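Local structure of periplasmic binding protein (Sulfurospirillum deleyianum, 4PAG) at residues Pro90-Thr95 and Leu109-Pro115; Ile121-Gln125 and Glu193-Leu197; Ser264-Trp268 and Tyr305-Phe309. The protein probably captures a small solute in the periplasm and hands it to an ABC transporter, and is seen here with histidine bound. All coordinates share one frame; numbering follows the deposited sequence. Where two conformers were deposited one is given.

How the contacts relate
Contacts 1 and 3 are buried, whereas contact 2 lies at the surface, and none of the three touches another. Contact 1 stays within one beta-alpha-beta unit and is almost wholly aliphatic, with a single backbone hydrogen bond. Contact 2 begins in the loop after strand 116-119, the last strand of that same unit, and ties it by a carboxylate to the short helix 193-197. Contact 3 joins a loop near the bound histidine to helix 297-309 through aromatic rings and one shared hydroxyl. Its centre is about 18 Å from that of contact 2, and helix 277-288 touches side chains of both.

Contact 1 (Pro90-Thr95 and Leu109-Pro115); sequences PDVIIT and LARISIP
The flat group at the middle of this contact is the Pro115 peptide carbonyl, whose oxygen takes the N-H of Ile93 at 2.9 Å from Ile93 N to Pro115 O. The same oxygen has Val92 CA beside it at 3.5 Å in a CA-H...O contact. Next to it the Pro115 ring stands against the backbone of Asp91, its CG 3.9 Å from Asp91 O.

After Ile112 the helix 99-112 stops, and Ser113, with positive phi, turns the chain toward strand 116-119, which runs alongside strand 92-96: a beta-alpha-beta unit. Ile114, just after the turn, packs on the strand segment, its CG2 coming within 3.5 Å of Pro90 O and 3.9 Å of Ile93 CG1. With Ile93 CG1 beside its own backbone N (chi1 -63°), Ile93 CD1 is brought to Ile114 CB and to Leu109 CD2, 3.9 Å from the latter, as the Ile93 and Leu109 side chains run past each other in opposite directions. Further along, Thr95 CG2 and Leu109 CD1 meet tip to tip. Ile85 and Tyr24 also cover Ile93.

The chemistry is thus divided: one directed backbone bond, continued by others at Leu117, helps to set the returning chain beside strand 92-96, while methyl packing seats the end of the helix on the sheet.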
ATOM      1  N   PRO A  90     -10.567 -19.256  11.295  1.00 28.74           N
ATOM      2  CA  PRO A  90     -11.216 -18.334  10.374  1.00 27.03           C
ATOM      3  C   PRO A  90     -12.090 -19.124   9.401  1.00 24.48           C
ATOM      4  O   PRO A  90     -11.720 -20.236   9.027  1.00 27.43           O
ATOM      5  CB  PRO A  90     -10.041 -17.688   9.644  1.00 26.46           C
ATOM      6  CG  PRO A  90      -8.974 -18.721   9.666  1.00 25.72           C
ATOM      7  CD  PRO A  90      -9.152 -19.487  10.951  1.00 27.70           C
ATOM      8  N   ASP A  91     -13.243 -18.573   9.018  1.00 24.96           N
ATOM      9  CA  ASP A  91     -14.095 -19.206   7.989  1.00 25.30           C
ATOM     10  C   ASP A  91     -13.388 -19.249   6.633  1.00 25.27           C
ATOM     11  O   ASP A  91     -13.594 -20.161   5.834  1.00 26.82           O
ATOM     12  CB  ASP A  91     -15.424 -18.457   7.839  1.00 29.57           C
ATOM     13  CG  ASP A  91     -16.233 -18.423   9.129  1.00 33.18           C
ATOM     14  OD1 ASP A  91     -16.271 -19.450   9.830  1.00 41.83           O
ATOM     15  OD2 ASP A  91     -16.832 -17.369   9.444  1.00 33.38           O
ATOM     16  N   VAL A  92     -12.562 -18.243   6.372  1.00 23.69           N
ATOM     17  CA  VAL A  92     -11.820 -18.168   5.121  1.00 20.81           C
ATOM     18  C   VAL A  92     -10.546 -17.347   5.339  1.00 19.47           C
ATOM     19  O   VAL A  92     -10.496 -16.498   6.235  1.00 17.85           O
ATOM     20  CB  VAL A  92     -12.701 -17.573   3.993  1.00 21.09           C
ATOM     21  CG1 VAL A  92     -13.018 -16.109   4.261  1.00 21.73           C
ATOM     22  CG2 VAL A  92     -12.050 -17.751   2.630  1.00 19.84           C
ATOM     23  N   ILE A  93      -9.518 -17.644   4.549  1.00 18.73           N
ATOM     24  CA  ILE A  93      -8.276 -16.873   4.534  1.00 19.21           C
ATOM     25  C   ILE A  93      -8.172 -16.207   3.163  1.00 18.14           C
ATOM     26  O   ILE A  93      -8.389 -16.846   2.141  1.00 18.20           O
ATOM     27  CB  ILE A  93      -7.044 -17.773   4.767  1.00 21.13           C
ATOM     28  CG1 ILE A  93      -7.115 -18.413   6.158  1.00 23.28           C
ATOM     29  CG2 ILE A  93      -5.747 -16.977   4.610  1.00 21.19           C
ATOM     30  CD1 ILE A  93      -6.054 -19.464   6.405  1.00 24.60           C
ATOM     31  N   ILE A  94      -7.872 -14.916   3.155  1.00 18.03           N
ATOM     32  CA  ILE A  94      -7.673 -14.178   1.930  1.00 17.46           C
ATOM     33  C   ILE A  94      -6.176 -13.939   1.785  1.00 17.43           C
ATOM     34  O   ILE A  94      -5.548 -13.399   2.692  1.00 19.08           O
ATOM     35  CB  ILE A  94      -8.403 -12.820   1.957  1.00 17.73           C
ATOM     36  CG1 ILE A  94      -9.886 -12.981   2.331  1.00 19.95           C
ATOM     37  CG2 ILE A  94      -8.262 -12.129   0.616  1.00 16.87           C
ATOM     38  CD1 ILE A  94     -10.702 -13.824   1.374  1.00 21.35           C
ATOM     39  N   THR A  95      -5.608 -14.344   0.653  1.00 17.10           N
ATOM     40  CA  THR A  95      -4.174 -14.202   0.430  1.00 17.07           C
ATOM     41  C   THR A  95      -3.814 -13.224  -0.683  1.00 18.12           C
ATOM     42  O   THR A  95      -4.653 -12.830  -1.502  1.00 18.52           O
ATOM     43  CB  THR A  95      -3.494 -15.557   0.146  1.00 17.54           C
ATOM     44  OG1 THR A  95      -3.769 -15.980  -1.193  1.00 18.70           O
ATOM     45  CG2 THR A  95      -3.969 -16.611   1.115  1.00 18.03           C
ATOM     46  N   LEU A 109      -0.841 -23.275   3.241  1.00 28.86           N
ATOM     47  CA  LEU A 109      -2.301 -23.359   3.268  1.00 27.95           C
ATOM     48  C   LEU A 109      -2.779 -24.806   3.177  1.00 29.23           C
ATOM     49  O   LEU A 109      -3.778 -25.160   3.797  1.00 29.70           O
ATOM     50  CB  LEU A 109      -2.925 -22.553   2.131  1.00 27.64           C
ATOM     51  CG  LEU A 109      -2.918 -21.026   2.238  1.00 27.21           C
ATOM     52  CD1 LEU A 109      -3.466 -20.470   0.935  1.00 28.71           C
ATOM     53  CD2 LEU A 109      -3.706 -20.501   3.429  1.00 27.65           C
ATOM     54  N   ALA A 110      -2.073 -25.630   2.405  1.00 30.79           N
ATOM     55  CA  ALA A 110      -2.387 -27.059   2.307  1.00 30.74           C
ATOM     56  C   ALA A 110      -2.282 -27.717   3.680  1.00 33.00           C
ATOM     57  O   ALA A 110      -3.137 -28.499   4.083  1.00 37.44           O
ATOM     58  CB  ALA A 110      -1.456 -27.746   1.321  1.00 28.92           C
ATOM     59  N   ARG A 111      -1.223 -27.373   4.395  1.00 33.77           N
ATOM     60  CA  ARG A 111      -0.999 -27.867   5.745  1.00 38.70           C
ATOM     61  C   ARG A 111      -2.114 -27.457   6.706  1.00 38.05           C
ATOM     62  O   ARG A 111      -2.567 -28.266   7.514  1.00 40.40           O
ATOM     63  CB  ARG A 111       0.344 -27.341   6.228  1.00 39.42           C
ATOM     64  CG  ARG A 111       0.747 -27.764   7.617  1.00 38.99           C
ATOM     65  CD  ARG A 111       2.126 -27.216   7.883  1.00 36.84           C
ATOM     66  NE  ARG A 111       2.431 -27.185   9.300  1.00 38.92           N
ATOM     67  CZ  ARG A 111       3.523 -26.626   9.809  1.00 43.80           C
ATOM     68  NH1 ARG A 111       4.421 -26.048   9.011  1.00 43.90           N
ATOM     69  NH2 ARG A 111       3.716 -26.646  11.120  1.00 45.29           N
ATOM     70  N   ILE A 112      -2.553 -26.205   6.592  1.00 39.72           N
ATOM     71  CA  ILE A 112      -3.593 -25.628   7.449  1.00 43.69           C
ATOM     72  C   ILE A 112      -4.977 -26.201   7.165  1.00 38.62           C
ATOM     73  O   ILE A 112      -5.754 -26.417   8.095  1.00 38.31           O
ATOM     74  CB  ILE A 112      -3.644 -24.084   7.289  1.00 49.88           C
ATOM     75  CG1 ILE A 112      -2.394 -23.443   7.893  1.00 56.64           C
ATOM     76  CG2 ILE A 112      -4.888 -23.487   7.934  1.00 53.84           C
ATOM     77  CD1 ILE A 112      -2.142 -23.804   9.342  1.00 58.78           C
ATOM     78  N   SER A 113      -5.291 -26.411   5.889  1.00 33.97           N
ATOM     79  CA  SER A 113      -6.581 -26.977   5.479  1.00 38.58           C
ATOM     80  C   SER A 113      -7.776 -26.098   5.899  1.00 40.27           C
ATOM     81  O   SER A 113      -8.776 -26.590   6.414  1.00 38.40           O
ATOM     82  CB  SER A 113      -6.715 -28.425   5.999  1.00 43.42           C
ATOM     83  OG  SER A 113      -8.033 -28.924   5.872  1.00 49.73           O
ATOM     84  N   ILE A 114      -7.637 -24.790   5.683  1.00 37.79           N
ATOM     85  CA  ILE A 114      -8.736 -23.822   5.810  1.00 35.56           C
ATOM     86  C   ILE A 114      -8.992 -23.283   4.400  1.00 28.05           C
ATOM     87  O   ILE A 114      -8.036 -23.061   3.664  1.00 25.61           O
ATOM     88  CB  ILE A 114      -8.352 -22.642   6.739  1.00 36.68           C
ATOM     89  CG1 ILE A 114      -8.136 -23.119   8.186  1.00 41.96           C
ATOM     90  CG2 ILE A 114      -9.413 -21.539   6.703  1.00 34.48           C
ATOM     91  CD1 ILE A 114      -9.406 -23.310   8.985  1.00 44.68           C
ATOM     92  N   PRO A 115     -10.267 -23.080   4.011  1.00 27.01           N
ATOM     93  CA  PRO A 115     -10.564 -22.474   2.704  1.00 26.45           C
ATOM     94  C   PRO A 115      -9.802 -21.165   2.468  1.00 22.81           C
ATOM     95  O   PRO A 115      -9.751 -20.320   3.358  1.00 22.62           O
ATOM     96  CB  PRO A 115     -12.066 -22.192   2.794  1.00 28.71           C
ATOM     97  CG  PRO A 115     -12.577 -23.251   3.708  1.00 31.53           C
ATOM     98  CD  PRO A 115     -11.500 -23.440   4.734  1.00 29.71           C
TER

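Contact 2 (Ile121-Gln125 and Glu193-Leu197); sequences IDDSQ and EPLAL
The CA atoms of Asp123 and Glu193 come within 7.4 Å, and those of Ser124 and Pro194 within 7.5 Å, where the loop leading to helix 127-138 runs past the start of helix 193-197. The loop is shaped by an Asx turn, with Asp123 OD1 accepting from Gln125 N, and Ser124 at its middle is turned to Glu193.

Glu193 reaches across with CG anti to its backbone N (chi1 -173°) and then bends at chi2, laying CG 3.5 Å from Asp122 O. Both carboxylate oxygens are gripped by Ser124. Its N-H runs nearly straight to Glu193 OE2 (N-to-O 3.0 Å), arriving from well above the carboxylate plane, while Ser124 OG donates to Glu193 OE1 at 2.6 Å on the syn side but tilted out of that plane. Together they should hold the group against rotation. Arg277 adds a weak, long ion pair to Glu193 OE1. One turn on, Leu197 CD2 packs on Ser124 CB at 3.7 Å, backed by Leu155 and Leu158 of the long helix 141-163.

The Asp123 and Glu193 carboxylates come close, their planes 59° apart, which probably costs some repulsion. A water that donates to both probably eases it, lying 3.0 Å from Asp123 OD1 and 2.6 Å from Glu193 OE2.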
ATOM      1  N   ILE A 121      -3.485  -7.729  -6.420  1.00 20.17           N
ATOM      2  CA  ILE A 121      -3.515  -6.290  -6.131  1.00 23.60           C
ATOM      3  C   ILE A 121      -2.260  -5.542  -6.576  1.00 23.53           C
ATOM      4  O   ILE A 121      -2.072  -4.376  -6.226  1.00 24.53           O
ATOM      5  CB  ILE A 121      -3.715  -6.039  -4.627  1.00 25.41           C
ATOM      6  CG1 ILE A 121      -2.707  -6.855  -3.810  1.00 27.93           C
ATOM      7  CG2 ILE A 121      -5.134  -6.399  -4.236  1.00 27.55           C
ATOM      8  CD1 ILE A 121      -2.485  -6.337  -2.411  1.00 31.86           C
ATOM      9  N   ASP A 122      -1.404  -6.194  -7.349  1.00 22.45           N
ATOM     10  CA  ASP A 122      -0.138  -5.576  -7.724  1.00 23.54           C
ATOM     11  C   ASP A 122      -0.345  -4.348  -8.616  1.00 24.57           C
ATOM     12  O   ASP A 122       0.275  -3.307  -8.399  1.00 30.30           O
ATOM     13  CB  ASP A 122       0.784  -6.602  -8.366  1.00 24.29           C
ATOM     14  CG  ASP A 122       1.405  -7.556  -7.338  1.00 25.43           C
ATOM     15  OD1 ASP A 122       1.231  -7.368  -6.103  1.00 26.84           O
ATOM     16  OD2 ASP A 122       2.077  -8.499  -7.768  1.00 25.38           O
ATOM     17  N   ASP A 123      -1.235  -4.467  -9.595  1.00 21.10           N
ATOM     18  CA  ASP A 123      -1.661  -3.326 -10.393  1.00 21.59           C
ATOM     19  C   ASP A 123      -2.743  -2.616  -9.598  1.00 19.29           C
ATOM     20  O   ASP A 123      -3.794  -3.193  -9.337  1.00 19.39           O
ATOM     21  CB  ASP A 123      -2.208  -3.794 -11.748  1.00 23.94           C
ATOM     22  CG  ASP A 123      -2.475  -2.642 -12.724  1.00 29.96           C
ATOM     23  OD1 ASP A 123      -2.581  -1.455 -12.308  1.00 31.45           O
ATOM     24  OD2 ASP A 123      -2.591  -2.943 -13.934  1.00 31.31           O
ATOM     25  N   SER A 124      -2.491  -1.365  -9.213  1.00 17.54           N
ATOM     26  CA  SER A 124      -3.443  -0.621  -8.393  1.00 18.12           C
ATOM     27  C   SER A 124      -4.793  -0.395  -9.097  1.00 17.49           C
ATOM     28  O   SER A 124      -5.814  -0.188  -8.431  1.00 15.82           O
ATOM     29  CB  SER A 124      -2.837   0.711  -7.921  1.00 17.83           C
ATOM     30  OG  SER A 124      -1.756   0.506  -7.006  1.00 18.69           O
ATOM     31  N   GLN A 125      -4.799  -0.439 -10.427  0.50 17.86           N
ATOM     32  CA  GLN A 125      -6.040  -0.337 -11.187  0.50 19.98           C
ATOM     33  C   GLN A 125      -7.000  -1.493 -10.863  0.50 19.62           C
ATOM     34  O   GLN A 125      -8.195  -1.389 -11.119  0.50 20.88           O
ATOM     35  CB  GLN A 125      -5.754  -0.275 -12.694  0.50 21.93           C
ATOM     36  CG  GLN A 125      -4.720   0.775 -13.101  0.50 23.65           C
ATOM     37  CD  GLN A 125      -5.313   2.147 -13.377  0.50 23.52           C
ATOM     38  OE1 GLN A 125      -4.612   3.058 -13.808  0.50 31.48           O
ATOM     39  NE2 GLN A 125      -6.608   2.288 -13.166  0.50 24.10           N
ATOM     40  N   GLU A 193       5.372   0.625  -7.517  1.00 15.53           N
ATOM     41  CA  GLU A 193       4.263   0.752  -8.474  1.00 16.53           C
ATOM     42  C   GLU A 193       3.532   2.116  -8.514  1.00 15.41           C
ATOM     43  O   GLU A 193       3.291   2.626  -9.609  1.00 15.92           O
ATOM     44  CB  GLU A 193       3.247  -0.381  -8.253  1.00 17.62           C
ATOM     45  CG  GLU A 193       2.138  -0.449  -9.292  1.00 19.35           C
ATOM     46  CD  GLU A 193       0.851   0.250  -8.871  1.00 20.91           C
ATOM     47  OE1 GLU A 193       0.739   0.695  -7.703  1.00 25.13           O
ATOM     48  OE2 GLU A 193      -0.075   0.342  -9.713  1.00 21.92           O
ATOM     49  N   PRO A 194       3.170   2.699  -7.345  1.00 13.97           N
ATOM     50  CA  PRO A 194       2.408   3.945  -7.402  1.00 14.25           C
ATOM     51  C   PRO A 194       3.233   5.128  -7.905  1.00 14.08           C
ATOM     52  O   PRO A 194       2.665   6.101  -8.395  1.00 13.40           O
ATOM     53  CB  PRO A 194       1.982   4.173  -5.951  1.00 15.55           C
ATOM     54  CG  PRO A 194       2.947   3.397  -5.133  1.00 15.88           C
ATOM     55  CD  PRO A 194       3.294   2.206  -5.960  1.00 15.55           C
ATOM     56  N   LEU A 195       4.555   5.034  -7.792  1.00 13.07           N
ATOM     57  CA  LEU A 195       5.437   6.067  -8.344  1.00 13.88           C
ATOM     58  C   LEU A 195       5.344   6.089  -9.872  1.00 14.62           C
ATOM     59  O   LEU A 195       5.300   7.153 -10.488  1.00 17.08           O
ATOM     60  CB  LEU A 195       6.874   5.844  -7.883  1.00 15.55           C
ATOM     61  CG  LEU A 195       7.085   5.984  -6.369  1.00 18.79           C
ATOM     62  CD1 LEU A 195       8.288   5.182  -5.892  1.00 22.01           C
ATOM     63  CD2 LEU A 195       7.263   7.442  -6.011  1.00 23.70           C
ATOM     64  N   ALA A 196       5.300   4.909 -10.479  1.00 15.69           N
ATOM     65  CA  ALA A 196       5.116   4.793 -11.930  1.00 16.48           C
ATOM     66  C   ALA A 196       3.684   5.132 -12.340  1.00 16.16           C
ATOM     67  O   ALA A 196       3.461   5.761 -13.376  1.00 16.73           O
ATOM     68  CB  ALA A 196       5.479   3.394 -12.392  1.00 18.29           C
ATOM     69  N   LEU A 197       2.715   4.717 -11.526  1.00 16.52           N
ATOM     70  CA  LEU A 197       1.302   5.009 -11.797  1.00 17.81           C
ATOM     71  C   LEU A 197       1.013   6.512 -11.776  1.00 17.67           C
ATOM     72  O   LEU A 197       0.130   7.002 -12.492  1.00 20.09           O
ATOM     73  CB  LEU A 197       0.419   4.309 -10.767  1.00 17.81           C
ATOM     74  CG  LEU A 197      -1.065   4.214 -11.101  1.00 20.46           C
ATOM     75  CD1 LEU A 197      -1.284   3.276 -12.280  1.00 22.28           C
ATOM     76  CD2 LEU A 197      -1.842   3.743  -9.878  1.00 20.35           C
TER
HETATM   77  O   HOH W   1       0.231  -0.312 -12.180  1.00 25.21           O

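Contact 3 (Ser264-Trp268 and Tyr305-Phe309); sequences SPFNW and YQLFF
The loop 264-268, which follows strand 258-260 and the histidine-pocket residue Lys263, is held by Tyr305 and Phe309, one turn apart on helix 297-309. The side chain of Ser264 lies about 6 Å from the bound histidine, and its OG bonds to Asn56.

Tyr305 sends its hydroxyl into the bend of the loop, where it is used twice. It donates to Ser264 O over a very short 2.5 Å from OH to O, and accepts from Trp268 NE1 with NE1 2.9 Å from OH (160° at the hydrogen). Both partners sit at the edge of the phenol, near its plane, and OH lies close to the indole plane too. Replacing Tyr305 by a phenylalanine would probably leave Ser264 O and Trp268 NE1, both on buried residues, without their mate.

Pro265, preceded by a cis peptide bond, packs against both helix side chains. Its CD lies 3.8 Å from Tyr305 CE2 and over one face of the Phe309 ring, while CG is 3.7 Å from Phe309 CE1. Phe309, with CG opposite its carbonyl carbon (chi1 -67°), is placed so that its edge points at the face of Phe266 in an offset edge-to-face pair, the centroids 5.6 Å apart and the planes at 64°. Phe309 CD2 also covers one face of the Tyr305 ring, toward its rim.

The indole of Trp268 also meets Phe322, a residue of the histidine pocket. One hydroxyl therefore satisfies a carbonyl and an indole N-H inside a largely aromatic packing, which ties both ends of the loop to helix 297-309 next to the pocket.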
ATOM      1  N   SER A 264       0.055   7.698   8.436  1.00 15.50           N
ATOM      2  CA  SER A 264      -1.007   7.658   9.438  1.00 15.08           C
ATOM      3  C   SER A 264      -2.391   7.423   8.821  1.00 15.51           C
ATOM      4  O   SER A 264      -2.883   8.270   8.076  1.00 16.39           O
ATOM      5  CB  SER A 264      -1.015   8.962  10.237  1.00 15.50           C
ATOM      6  OG  SER A 264       0.236   9.167  10.876  1.00 16.54           O
ATOM      7  N   PRO A 265      -3.033   6.281   9.135  1.00 14.32           N
ATOM      8  CA  PRO A 265      -2.596   5.167   9.975  1.00 14.14           C
ATOM      9  C   PRO A 265      -1.872   4.055   9.207  1.00 14.72           C
ATOM     10  O   PRO A 265      -1.240   3.186   9.823  1.00 14.23           O
ATOM     11  CB  PRO A 265      -3.916   4.635  10.516  1.00 14.65           C
ATOM     12  CG  PRO A 265      -4.844   4.801   9.358  1.00 14.06           C
ATOM     13  CD  PRO A 265      -4.442   6.106   8.723  1.00 14.12           C
ATOM     14  N   PHE A 266      -2.000   4.064   7.881  1.00 13.77           N
ATOM     15  CA  PHE A 266      -1.329   3.110   7.017  1.00 12.98           C
ATOM     16  C   PHE A 266      -0.465   3.904   6.037  1.00 13.00           C
ATOM     17  O   PHE A 266      -0.834   5.004   5.620  1.00 12.34           O
ATOM     18  CB  PHE A 266      -2.328   2.295   6.190  1.00 13.59           C
ATOM     19  CG  PHE A 266      -3.354   1.529   6.981  1.00 13.82           C
ATOM     20  CD1 PHE A 266      -3.082   1.000   8.245  1.00 14.68           C
ATOM     21  CD2 PHE A 266      -4.596   1.264   6.405  1.00 14.93           C
ATOM     22  CE1 PHE A 266      -4.048   0.263   8.927  1.00 14.33           C
ATOM     23  CE2 PHE A 266      -5.557   0.524   7.079  1.00 14.72           C
ATOM     24  CZ  PHE A 266      -5.280   0.018   8.341  1.00 13.66           C
ATOM     25  N   ASN A 267       0.662   3.328   5.641  1.00 12.39           N
ATOM     26  CA  ASN A 267       1.571   3.987   4.696  1.00 12.28           C
ATOM     27  C   ASN A 267       0.883   4.269   3.359  1.00 13.34           C
ATOM     28  O   ASN A 267       0.181   3.405   2.813  1.00 13.98           O
ATOM     29  CB  ASN A 267       2.788   3.103   4.484  1.00 12.71           C
ATOM     30  CG  ASN A 267       3.971   3.855   3.907  1.00 12.65           C
ATOM     31  OD1 ASN A 267       3.995   4.203   2.713  1.00 11.11           O
ATOM     32  ND2 ASN A 267       4.977   4.087   4.741  1.00 12.24           N
ATOM     33  N   TRP A 268       1.082   5.480   2.834  1.00 14.42           N
ATOM     34  CA  TRP A 268       0.431   5.901   1.601  1.00 14.50           C
ATOM     35  C   TRP A 268       0.982   5.229   0.339  1.00 13.61           C
ATOM     36  O   TRP A 268       0.291   5.218  -0.673  1.00 13.78           O
ATOM     37  CB  TRP A 268       0.490   7.433   1.429  1.00 15.33           C
ATOM     38  CG  TRP A 268      -0.471   8.194   2.298  1.00 14.82           C
ATOM     39  CD1 TRP A 268      -1.093   7.746   3.432  1.00 15.13           C
ATOM     40  CD2 TRP A 268      -0.896   9.548   2.122  1.00 13.96           C
ATOM     41  NE1 TRP A 268      -1.888   8.726   3.953  1.00 15.00           N
ATOM     42  CE2 TRP A 268      -1.782   9.846   3.174  1.00 14.23           C
ATOM     43  CE3 TRP A 268      -0.614  10.540   1.175  1.00 13.62           C
ATOM     44  CZ2 TRP A 268      -2.398  11.095   3.304  1.00 13.51           C
ATOM     45  CZ3 TRP A 268      -1.224  11.775   1.311  1.00 12.86           C
ATOM     46  CH2 TRP A 268      -2.098  12.039   2.365  1.00 13.30           C
ATOM     47  N   TYR A 305     -10.310   9.985   3.459  1.00 13.43           N
ATOM     48  CA  TYR A 305     -10.307   9.629   4.876  1.00 15.90           C
ATOM     49  C   TYR A 305     -11.724   9.537   5.442  1.00 15.10           C
ATOM     50  O   TYR A 305     -12.003   8.680   6.298  1.00 15.89           O
ATOM     51  CB  TYR A 305      -9.412  10.574   5.700  1.00 15.22           C
ATOM     52  CG  TYR A 305      -7.979  10.068   5.774  1.00 13.75           C
ATOM     53  CD1 TYR A 305      -7.175  10.038   4.635  1.00 13.66           C
ATOM     54  CD2 TYR A 305      -7.445   9.592   6.962  1.00 13.24           C
ATOM     55  CE1 TYR A 305      -5.880   9.554   4.687  1.00 13.81           C
ATOM     56  CE2 TYR A 305      -6.143   9.106   7.025  1.00 13.04           C
ATOM     57  CZ  TYR A 305      -5.365   9.080   5.882  1.00 13.42           C
ATOM     58  OH  TYR A 305      -4.063   8.602   5.922  1.00 12.56           O
ATOM     59  N   GLN A 306     -12.625  10.373   4.933  1.00 14.37           N
ATOM     60  CA  GLN A 306     -14.010  10.361   5.396  1.00 15.23           C
ATOM     61  C   GLN A 306     -14.674   9.034   5.085  1.00 14.81           C
ATOM     62  O   GLN A 306     -15.284   8.427   5.963  1.00 14.64           O
ATOM     63  CB  GLN A 306     -14.817  11.507   4.779  1.00 16.39           C
ATOM     64  CG  GLN A 306     -16.153  11.760   5.472  1.00 18.62           C
ATOM     65  CD  GLN A 306     -17.293  10.872   4.998  1.00 21.17           C
ATOM     66  OE1 GLN A 306     -17.300  10.371   3.867  1.00 22.73           O
ATOM     67  NE2 GLN A 306     -18.290  10.696   5.865  1.00 23.16           N
ATOM     68  N   LEU A 307     -14.530   8.577   3.851  1.00 14.03           N
ATOM     69  CA  LEU A 307     -15.198   7.360   3.390  1.00 14.40           C
ATOM     70  C   LEU A 307     -14.483   6.109   3.889  1.00 14.78           C
ATOM     71  O   LEU A 307     -15.117   5.208   4.463  1.00 14.94           O
ATOM     72  CB  LEU A 307     -15.293   7.345   1.861  1.00 14.80           C
ATOM     73  CG  LEU A 307     -15.905   6.085   1.235  1.00 15.37           C
ATOM     74  CD1 LEU A 307     -17.351   5.907   1.684  1.00 15.54           C
ATOM     75  CD2 LEU A 307     -15.819   6.126  -0.279  1.00 16.23           C
ATOM     76  N   PHE A 308     -13.167   6.049   3.690  1.00 14.11           N
ATOM     77  CA  PHE A 308     -12.404   4.838   4.037  1.00 14.35           C
ATOM     78  C   PHE A 308     -12.248   4.624   5.539  1.00 14.18           C
ATOM     79  O   PHE A 308     -12.336   3.490   6.002  1.00 16.09           O
ATOM     80  CB  PHE A 308     -11.035   4.804   3.327  1.00 15.09           C
ATOM     81  CG  PHE A 308     -11.122   4.366   1.895  1.00 14.39           C
ATOM     82  CD1 PHE A 308     -11.589   5.228   0.927  1.00 14.85           C
ATOM     83  CD2 PHE A 308     -10.792   3.064   1.526  1.00 14.68           C
ATOM     84  CE1 PHE A 308     -11.704   4.825  -0.394  1.00 15.13           C
ATOM     85  CE2 PHE A 308     -10.896   2.657   0.210  1.00 15.09           C
ATOM     86  CZ  PHE A 308     -11.357   3.538  -0.756  1.00 14.48           C
ATOM     87  N   PHE A 309     -12.042   5.699   6.298  1.00 14.78           N
ATOM     88  CA  PHE A 309     -11.763   5.591   7.732  1.00 15.48           C
ATOM     89  C   PHE A 309     -12.867   6.153   8.627  1.00 16.20           C
ATOM     90  O   PHE A 309     -12.857   5.913   9.829  1.00 18.80           O
ATOM     91  CB  PHE A 309     -10.413   6.247   8.065  1.00 15.73           C
ATOM     92  CG  PHE A 309      -9.234   5.525   7.470  1.00 16.45           C
ATOM     93  CD1 PHE A 309      -8.810   4.314   8.009  1.00 15.96           C
ATOM     94  CD2 PHE A 309      -8.563   6.032   6.364  1.00 17.70           C
ATOM     95  CE1 PHE A 309      -7.736   3.630   7.457  1.00 16.36           C
ATOM     96  CE2 PHE A 309      -7.486   5.352   5.813  1.00 17.37           C
ATOM     97  CZ  PHE A 309      -7.073   4.148   6.359  1.00 16.89           C
TER